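Local coordinates for PFC0360w protein (Plasmodium falciparum, PDB 3NI8), which probably activates the ATPase of the chaperone Hsp90, as a malaria-parasite member of the AHA1 family, at residues 100-105 with 114-119; 29-34 with 110-115. All blocks are in the same frame, centred on the assembly; numbering follows the deposited sequence.

Contact 1: 100-105 with 114-119; sequences VTVEFI and LKLTHN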
ATOM      1  N   VAL A 100      -1.977   3.600  -6.659  1.00 21.41           N
ATOM      2  CA  VAL A 100      -1.605   3.910  -5.293  1.00 19.92           C
ATOM      3  C   VAL A 100      -0.336   4.768  -5.299  1.00 19.76           C
ATOM      4  O   VAL A 100       0.659   4.433  -5.936  1.00 19.43           O
ATOM      5  CB  VAL A 100      -1.421   2.627  -4.429  1.00 20.13           C
ATOM      6  CG1 VAL A 100      -0.854   2.987  -3.026  1.00 18.28           C
ATOM      7  CG2 VAL A 100      -2.741   1.865  -4.293  1.00 17.68           C
ATOM      8  N   THR A 101      -0.395   5.891  -4.603  1.00 19.39           N
ATOM      9  CA  THR A 101       0.766   6.759  -4.438  1.00 19.76           C
ATOM     10  C   THR A 101       1.025   6.866  -2.947  1.00 20.60           C
ATOM     11  O   THR A 101       0.086   7.090  -2.172  1.00 21.44           O
ATOM     12  CB  THR A 101       0.473   8.171  -4.990  1.00 19.36           C
ATOM     13  OG1 THR A 101       0.112   8.075  -6.378  1.00 18.83           O
ATOM     14  CG2 THR A 101       1.669   9.085  -4.810  1.00 16.89           C
ATOM     15  N   VAL A 102       2.269   6.694  -2.526  1.00 21.06           N
ATOM     16  CA  VAL A 102       2.573   6.763  -1.105  1.00 21.92           C
ATOM     17  C   VAL A 102       3.732   7.718  -0.926  1.00 22.88           C
ATOM     18  O   VAL A 102       4.793   7.546  -1.531  1.00 23.01           O
ATOM     19  CB  VAL A 102       2.917   5.371  -0.469  1.00 22.88           C
ATOM     20  CG1 VAL A 102       2.775   5.418   1.091  1.00 22.19           C
ATOM     21  CG2 VAL A 102       2.056   4.236  -1.046  1.00 20.79           C
ATOM     22  N   GLU A 103       3.505   8.753  -0.128  1.00 23.72           N
ATOM     23  CA  GLU A 103       4.527   9.725   0.186  1.00 24.98           C
ATOM     24  C   GLU A 103       4.964   9.567   1.640  1.00 25.53           C
ATOM     25  O   GLU A 103       4.128   9.358   2.547  1.00 25.43           O
ATOM     26  CB  GLU A 103       4.020  11.147  -0.072  1.00 25.27           C
ATOM     27  CG  GLU A 103       3.729  11.453  -1.538  1.00 28.23           C
ATOM     28  CD  GLU A 103       2.872  12.709  -1.712  1.00 32.90           C
ATOM     29  OE1 GLU A 103       1.653  12.545  -1.957  1.00 33.70           O
ATOM     30  OE2 GLU A 103       3.404  13.845  -1.566  1.00 33.32           O
ATOM     31  N   PHE A 104       6.283   9.655   1.829  1.00 25.95           N
ATOM     32  CA  PHE A 104       6.932   9.616   3.128  1.00 26.38           C
ATOM     33  C   PHE A 104       7.670  10.920   3.323  1.00 27.61           C
ATOM     34  O   PHE A 104       8.792  11.091   2.830  1.00 28.07           O
ATOM     35  CB  PHE A 104       7.915   8.464   3.160  1.00 25.86           C
ATOM     36  CG  PHE A 104       7.336   7.175   2.655  1.00 25.18           C
ATOM     37  CD1 PHE A 104       6.542   6.393   3.476  1.00 23.17           C
ATOM     38  CD2 PHE A 104       7.574   6.756   1.353  1.00 22.65           C
ATOM     39  CE1 PHE A 104       6.016   5.213   3.020  1.00 22.93           C
ATOM     40  CE2 PHE A 104       7.043   5.596   0.892  1.00 22.83           C
ATOM     41  CZ  PHE A 104       6.260   4.810   1.733  1.00 23.32           C
ATOM     42  N   ILE A 105       7.035  11.844   4.036  1.00 28.73           N
ATOM     43  CA  ILE A 105       7.524  13.210   4.154  1.00 29.90           C
ATOM     44  C   ILE A 105       8.148  13.442   5.522  1.00 30.95           C
ATOM     45  O   ILE A 105       7.506  13.244   6.555  1.00 31.16           O
ATOM     46  CB  ILE A 105       6.348  14.215   3.949  1.00 30.28           C
ATOM     47  CG1 ILE A 105       5.707  14.049   2.547  1.00 29.69           C
ATOM     48  CG2 ILE A 105       6.791  15.676   4.238  1.00 29.78           C
ATOM     49  CD1 ILE A 105       4.185  14.336   2.523  1.00 28.51           C
ATOM     50  N   LEU A 114       3.139  10.099   6.673  1.00 28.05           N
ATOM     51  CA  LEU A 114       2.689   9.141   5.668  1.00 27.12           C
ATOM     52  C   LEU A 114       1.368   9.603   5.032  1.00 26.26           C
ATOM     53  O   LEU A 114       0.357   9.768   5.702  1.00 25.28           O
ATOM     54  CB  LEU A 114       2.562   7.748   6.292  1.00 27.24           C
ATOM     55  CG  LEU A 114       2.135   6.517   5.479  1.00 28.34           C
ATOM     56  CD1 LEU A 114       2.923   6.422   4.217  1.00 29.46           C
ATOM     57  CD2 LEU A 114       2.323   5.233   6.304  1.00 28.82           C
ATOM     58  N   LYS A 115       1.402   9.806   3.723  1.00 25.91           N
ATOM     59  CA  LYS A 115       0.225  10.209   2.976  1.00 25.69           C
ATOM     60  C   LYS A 115      -0.024   9.199   1.863  1.00 24.66           C
ATOM     61  O   LYS A 115       0.720   9.144   0.869  1.00 24.88           O
ATOM     62  CB  LYS A 115       0.399  11.644   2.440  1.00 26.06           C
ATOM     63  CG  LYS A 115      -0.685  12.119   1.495  1.00 29.47           C
ATOM     64  CD  LYS A 115      -0.570  13.639   1.239  1.00 35.55           C
ATOM     65  CE  LYS A 115      -0.919  13.993  -0.224  1.00 37.92           C
ATOM     66  NZ  LYS A 115      -0.997  15.467  -0.493  1.00 39.76           N
ATOM     67  N   LEU A 116      -1.056   8.378   2.045  1.00 22.96           N
ATOM     68  CA  LEU A 116      -1.447   7.434   1.016  1.00 22.08           C
ATOM     69  C   LEU A 116      -2.666   7.914   0.187  1.00 21.48           C
ATOM     70  O   LEU A 116      -3.736   8.213   0.743  1.00 20.60           O
ATOM     71  CB  LEU A 116      -1.684   6.043   1.619  1.00 21.88           C
ATOM     72  CG  LEU A 116      -1.864   4.885   0.619  1.00 23.07           C
ATOM     73  CD1 LEU A 116      -1.483   3.589   1.277  1.00 23.44           C
ATOM     74  CD2 LEU A 116      -3.289   4.782   0.053  1.00 22.78           C
ATOM     75  N   THR A 117      -2.482   7.974  -1.139  1.00 20.78           N
ATOM     76  CA  THR A 117      -3.562   8.303  -2.078  1.00 20.58           C
ATOM     77  C   THR A 117      -3.925   7.109  -2.960  1.00 20.85           C
ATOM     78  O   THR A 117      -3.074   6.558  -3.665  1.00 21.33           O
ATOM     79  CB  THR A 117      -3.224   9.514  -3.013  1.00 20.14           C
ATOM     80  OG1 THR A 117      -2.596  10.550  -2.263  1.00 20.45           O
ATOM     81  CG2 THR A 117      -4.483  10.071  -3.630  1.00 18.45           C
ATOM     82  N   HIS A 118      -5.201   6.738  -2.941  1.00 20.86           N
ATOM     83  CA  HIS A 118      -5.680   5.622  -3.743  1.00 21.05           C
ATOM     84  C   HIS A 118      -6.720   6.175  -4.732  1.00 21.17           C
ATOM     85  O   HIS A 118      -7.807   6.590  -4.314  1.00 20.61           O
ATOM     86  CB  HIS A 118      -6.276   4.553  -2.812  1.00 20.83           C
ATOM     87  CG  HIS A 118      -6.272   3.166  -3.375  1.00 21.41           C
ATOM     88  ND1 HIS A 118      -6.203   2.048  -2.574  1.00 20.84           N
ATOM     89  CD2 HIS A 118      -6.317   2.712  -4.654  1.00 22.81           C
ATOM     90  CE1 HIS A 118      -6.210   0.963  -3.333  1.00 22.32           C
ATOM     91  NE2 HIS A 118      -6.271   1.339  -4.598  1.00 22.86           N
ATOM     92  N   ASN A 119      -6.352   6.218  -6.021  1.00 21.67           N
ATOM     93  CA  ASN A 119      -7.193   6.771  -7.112  1.00 22.24           C
ATOM     94  C   ASN A 119      -7.653   5.666  -8.045  1.00 22.87           C
ATOM     95  O   ASN A 119      -7.096   4.571  -8.038  1.00 22.52           O
ATOM     96  CB  ASN A 119      -6.410   7.755  -8.010  1.00 21.95           C
ATOM     97  CG  ASN A 119      -5.908   8.982  -7.276  1.00 22.25           C
ATOM     98  OD1 ASN A 119      -4.704   9.246  -7.273  1.00 24.13           O
ATOM     99  ND2 ASN A 119      -6.809   9.738  -6.658  1.00 20.57           N
TER
HETATM  100  O   HOH W   1      -2.577   7.757  -6.670  1.00 17.04           O
HETATM  101  O   HOH W   2      -0.108  10.294  -1.561  1.00 20.35           O
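V100 holds CG1 anti to its backbone N (chi1 173°), which leaves CG2 beside that N and, with CG of H118 also anti to its own N (chi1 -155°), over the middle of the imidazole. This is a CH-pi contact, CG2 of V100 lying 3.6 Å from the centroid of the H118 ring and 8° off its normal. These two form a non-hydrogen-bonded pair of an antiparallel hairpin. On the same face, CD1 of L114 meets CG1 of V102 at 3.3 Å and also reaches CE1 of F104, while L116 packs more loosely against both valines. Between the strands, in the hydrogen-bonded pair T101/T117, each backbone N donates to the other residue's O, nearly straight, both at 2.9 Å; E103 and K115 repeat the pattern. The side chains of these four residues form the polar face, together with two waters. Those of E103 and K115 run side by side, but the charged ends stay apart, OE1 of E103 lying 4.2 Å from NZ of K115, and CE of K115 is the closer neighbour of the carboxylate. One water joins OE1 of E103, O of K115 and OG1 of T117, the last at 2.6 Å; a second joins OG1 of T101 to OD1 of N119 and, at longer range, to O of T117. The hairpin lies inside the curved antiparallel sheet, between strands 21-27 and 82-89. Its apolar face receives helix 132-150, whose W140 hydrogen-bonds ND1 of H118 while S98 takes NE2, and helix 31-39, whose F38 touches V102 and whose F35 touches F104.

Contact 2: 29-34 with 110-115; sequences VPPEVL and NHTKLK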
ATOM      1  N   VAL A  29       9.209   7.771  13.378  1.00 29.79           N
ATOM      2  CA  VAL A  29      10.183   6.901  12.788  1.00 30.08           C
ATOM      3  C   VAL A  29      10.556   7.617  11.472  1.00 30.25           C
ATOM      4  O   VAL A  29       9.734   8.360  10.930  1.00 29.64           O
ATOM      5  CB  VAL A  29       9.533   5.481  12.605  1.00 30.12           C
ATOM      6  CG1 VAL A  29       9.158   5.198  11.143  1.00 30.25           C
ATOM      7  CG2 VAL A  29      10.413   4.418  13.178  1.00 29.98           C
ATOM      8  N   PRO A  30      11.798   7.434  10.977  1.00 30.56           N
ATOM      9  CA  PRO A  30      12.241   8.167   9.790  1.00 30.56           C
ATOM     10  C   PRO A  30      11.714   7.537   8.484  1.00 30.70           C
ATOM     11  O   PRO A  30      11.372   6.352   8.479  1.00 30.96           O
ATOM     12  CB  PRO A  30      13.764   8.045   9.870  1.00 30.63           C
ATOM     13  CG  PRO A  30      13.984   6.708  10.505  1.00 30.19           C
ATOM     14  CD  PRO A  30      12.846   6.514  11.476  1.00 30.78           C
ATOM     15  N   PRO A  31      11.675   8.315   7.373  1.00 30.48           N
ATOM     16  CA  PRO A  31      11.023   7.865   6.119  1.00 29.43           C
ATOM     17  C   PRO A  31      11.469   6.513   5.556  1.00 28.73           C
ATOM     18  O   PRO A  31      10.619   5.748   5.065  1.00 28.60           O
ATOM     19  CB  PRO A  31      11.361   8.978   5.117  1.00 29.38           C
ATOM     20  CG  PRO A  31      11.638  10.182   5.962  1.00 30.88           C
ATOM     21  CD  PRO A  31      12.257   9.668   7.240  1.00 30.19           C
ATOM     22  N   GLU A  32      12.773   6.230   5.629  0.50 28.19           N
ATOM     23  CA  GLU A  32      13.364   5.022   5.026  0.50 27.57           C
ATOM     24  C   GLU A  32      12.763   3.731   5.572  0.50 27.45           C
ATOM     25  O   GLU A  32      12.608   2.744   4.845  0.50 27.37           O
ATOM     26  CB  GLU A  32      14.884   5.007   5.210  0.50 27.56           C
ATOM     27  CG  GLU A  32      15.361   5.077   6.663  0.50 26.97           C
ATOM     28  CD  GLU A  32      16.803   4.652   6.807  0.50 26.00           C
ATOM     29  OE1 GLU A  32      17.136   3.600   6.227  0.50 27.44           O
ATOM     30  OE2 GLU A  32      17.597   5.355   7.477  0.50 24.32           O
ATOM     31  N   VAL A  33      12.416   3.761   6.853  1.00 27.26           N
ATOM     32  CA  VAL A  33      11.832   2.623   7.538  1.00 26.94           C
ATOM     33  C   VAL A  33      10.389   2.399   7.041  1.00 26.53           C
ATOM     34  O   VAL A  33       9.959   1.264   6.824  1.00 26.27           O
ATOM     35  CB  VAL A  33      11.966   2.853   9.083  1.00 27.09           C
ATOM     36  CG1 VAL A  33      10.839   2.270   9.869  1.00 27.59           C
ATOM     37  CG2 VAL A  33      13.286   2.310   9.587  1.00 27.18           C
ATOM     38  N   LEU A  34       9.646   3.482   6.841  1.00 26.13           N
ATOM     39  CA  LEU A  34       8.308   3.366   6.259  1.00 25.98           C
ATOM     40  C   LEU A  34       8.361   2.950   4.785  1.00 25.97           C
ATOM     41  O   LEU A  34       7.584   2.090   4.355  1.00 26.56           O
ATOM     42  CB  LEU A  34       7.522   4.654   6.426  1.00 25.88           C
ATOM     43  CG  LEU A  34       7.163   5.006   7.863  1.00 26.01           C
ATOM     44  CD1 LEU A  34       6.429   6.310   7.886  1.00 24.36           C
ATOM     45  CD2 LEU A  34       6.312   3.862   8.480  1.00 27.43           C
ATOM     46  N   ASN A 110      13.288  11.722  12.875  1.00 33.68           N
ATOM     47  CA  ASN A 110      12.549  10.553  13.349  1.00 32.98           C
ATOM     48  C   ASN A 110      11.057  10.814  13.527  1.00 32.83           C
ATOM     49  O   ASN A 110      10.467  10.435  14.527  1.00 32.97           O
ATOM     50  CB  ASN A 110      13.183   9.987  14.627  1.00 32.61           C
ATOM     51  CG  ASN A 110      14.605   9.532  14.410  1.00 32.27           C
ATOM     52  OD1 ASN A 110      15.005   9.241  13.287  1.00 34.30           O
ATOM     53  ND2 ASN A 110      15.381   9.474  15.475  1.00 31.05           N
ATOM     54  N   HIS A 111      10.468  11.474  12.539  1.00 32.96           N
ATOM     55  CA  HIS A 111       9.041  11.821  12.519  1.00 33.51           C
ATOM     56  C   HIS A 111       8.678  11.939  11.040  1.00 33.06           C
ATOM     57  O   HIS A 111       9.138  12.862  10.370  1.00 33.68           O
ATOM     58  CB  HIS A 111       8.780  13.159  13.250  1.00 33.22           C
ATOM     59  CG  HIS A 111       7.346  13.615  13.224  1.00 35.49           C
ATOM     60  ND1 HIS A 111       6.821  14.474  14.169  1.00 36.98           N
ATOM     61  CD2 HIS A 111       6.326  13.334  12.375  1.00 37.15           C
ATOM     62  CE1 HIS A 111       5.546  14.706  13.901  1.00 36.04           C
ATOM     63  NE2 HIS A 111       5.219  14.021  12.822  1.00 36.93           N
ATOM     64  N   THR A 112       7.889  10.999  10.530  1.00 32.23           N
ATOM     65  CA  THR A 112       7.537  10.980   9.107  1.00 31.79           C
ATOM     66  C   THR A 112       6.037  11.108   8.892  1.00 30.95           C
ATOM     67  O   THR A 112       5.241  10.503   9.610  1.00 31.08           O
ATOM     68  CB  THR A 112       8.057   9.705   8.429  1.00 31.75           C
ATOM     69  OG1 THR A 112       9.483   9.672   8.558  1.00 34.26           O
ATOM     70  CG2 THR A 112       7.693   9.657   6.943  1.00 31.61           C
ATOM     71  N   LYS A 113       5.661  11.904   7.905  1.00 30.15           N
ATOM     72  CA  LYS A 113       4.262  12.041   7.537  1.00 29.90           C
ATOM     73  C   LYS A 113       3.948  11.112   6.385  1.00 28.84           C
ATOM     74  O   LYS A 113       4.454  11.287   5.277  1.00 28.58           O
ATOM     75  CB  LYS A 113       3.952  13.481   7.166  1.00 30.52           C
ATOM     76  CG  LYS A 113       2.495  13.831   7.221  1.00 33.15           C
ATOM     77  CD  LYS A 113       2.311  15.302   6.894  1.00 38.54           C
ATOM     78  CE  LYS A 113       0.877  15.573   6.487  1.00 42.13           C
ATOM     79  NZ  LYS A 113       0.432  14.582   5.451  1.00 43.72           N
ATOM     80  N   LEU A 114       3.139  10.099   6.673  1.00 28.05           N
ATOM     81  CA  LEU A 114       2.689   9.141   5.668  1.00 27.12           C
ATOM     82  C   LEU A 114       1.368   9.603   5.032  1.00 26.26           C
ATOM     83  O   LEU A 114       0.357   9.768   5.702  1.00 25.28           O
ATOM     84  CB  LEU A 114       2.562   7.748   6.292  1.00 27.24           C
ATOM     85  CG  LEU A 114       2.135   6.517   5.479  1.00 28.34           C
ATOM     86  CD1 LEU A 114       2.923   6.422   4.217  1.00 29.46           C
ATOM     87  CD2 LEU A 114       2.323   5.233   6.304  1.00 28.82           C
ATOM     88  N   LYS A 115       1.402   9.806   3.723  1.00 25.91           N
ATOM     89  CA  LYS A 115       0.225  10.209   2.976  1.00 25.69           C
ATOM     90  C   LYS A 115      -0.024   9.199   1.863  1.00 24.66           C
ATOM     91  O   LYS A 115       0.720   9.144   0.869  1.00 24.88           O
ATOM     92  CB  LYS A 115       0.399  11.644   2.440  1.00 26.06           C
ATOM     93  CG  LYS A 115      -0.685  12.119   1.495  1.00 29.47           C
ATOM     94  CD  LYS A 115      -0.570  13.639   1.239  1.00 35.55           C
ATOM     95  CE  LYS A 115      -0.919  13.993  -0.224  1.00 37.92           C
ATOM     96  NZ  LYS A 115      -0.997  15.467  -0.493  1.00 39.76           N
TER
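This is a loop-to-strand contact at one end of the sheet, where the turn leading into helix 31-39 meets the start of strand 111-119, and T112 has the largest share in it. OG1 of T112 donates to O of V29 over 2.7 Å, in the carbonyl plane and on a lone pair. The hydroxyl stands opposite the carbonyl carbon of T112 (chi1 -60°), and the same torsion sends CG2 inward to the helix. OG1 also lies 3.1 Å from CD of P31, whose N has no hydrogen to offer. P30 occupies the N-cap position, and its O accepts from N of V33 in the first turn. After strand 21-27 the chain passes Y28, V29 and P30 and enters the helix at P31, consistent with the helix-grip fold of the SRPBCC superfamily, in which a curved antiparallel sheet wraps round a long C-terminal helix, here 132-150. At the outer end, the P30 ring lies alongside the N110 side chain, CB of P30 being 3.8 Å from OD1 of N110. Deeper in, L34 and T112 approach tip to tip, CD1 of L34 being 3.7 Å from CG2 of T112, and the same CD1 makes a looser contact with CB of L114. Y27 of strand 21-27, F104 of strand 98-106 and I148 of helix 132-150 also pack on L34.

In the fold
Contact 1 is mostly buried and lies nearer the centre of the chain; contact 2 is only partly buried, farther out, with N110 exposed. Both use strand 111-119 and share L114, whose side chain faces both the apolar side of the hairpin and the helix start. Contact 1 joins two neighbouring strands by a regular backbone ladder, with one apolar face and one polar face bridged by waters; contact 2 joins a helix start to one strand through a single side-chain hydrogen bond and apolar packing. They meet where CD1 of F104 lies 3.6 Å from CB of L34, and where a probable backbone bond between I105 and K113 continues the ladder.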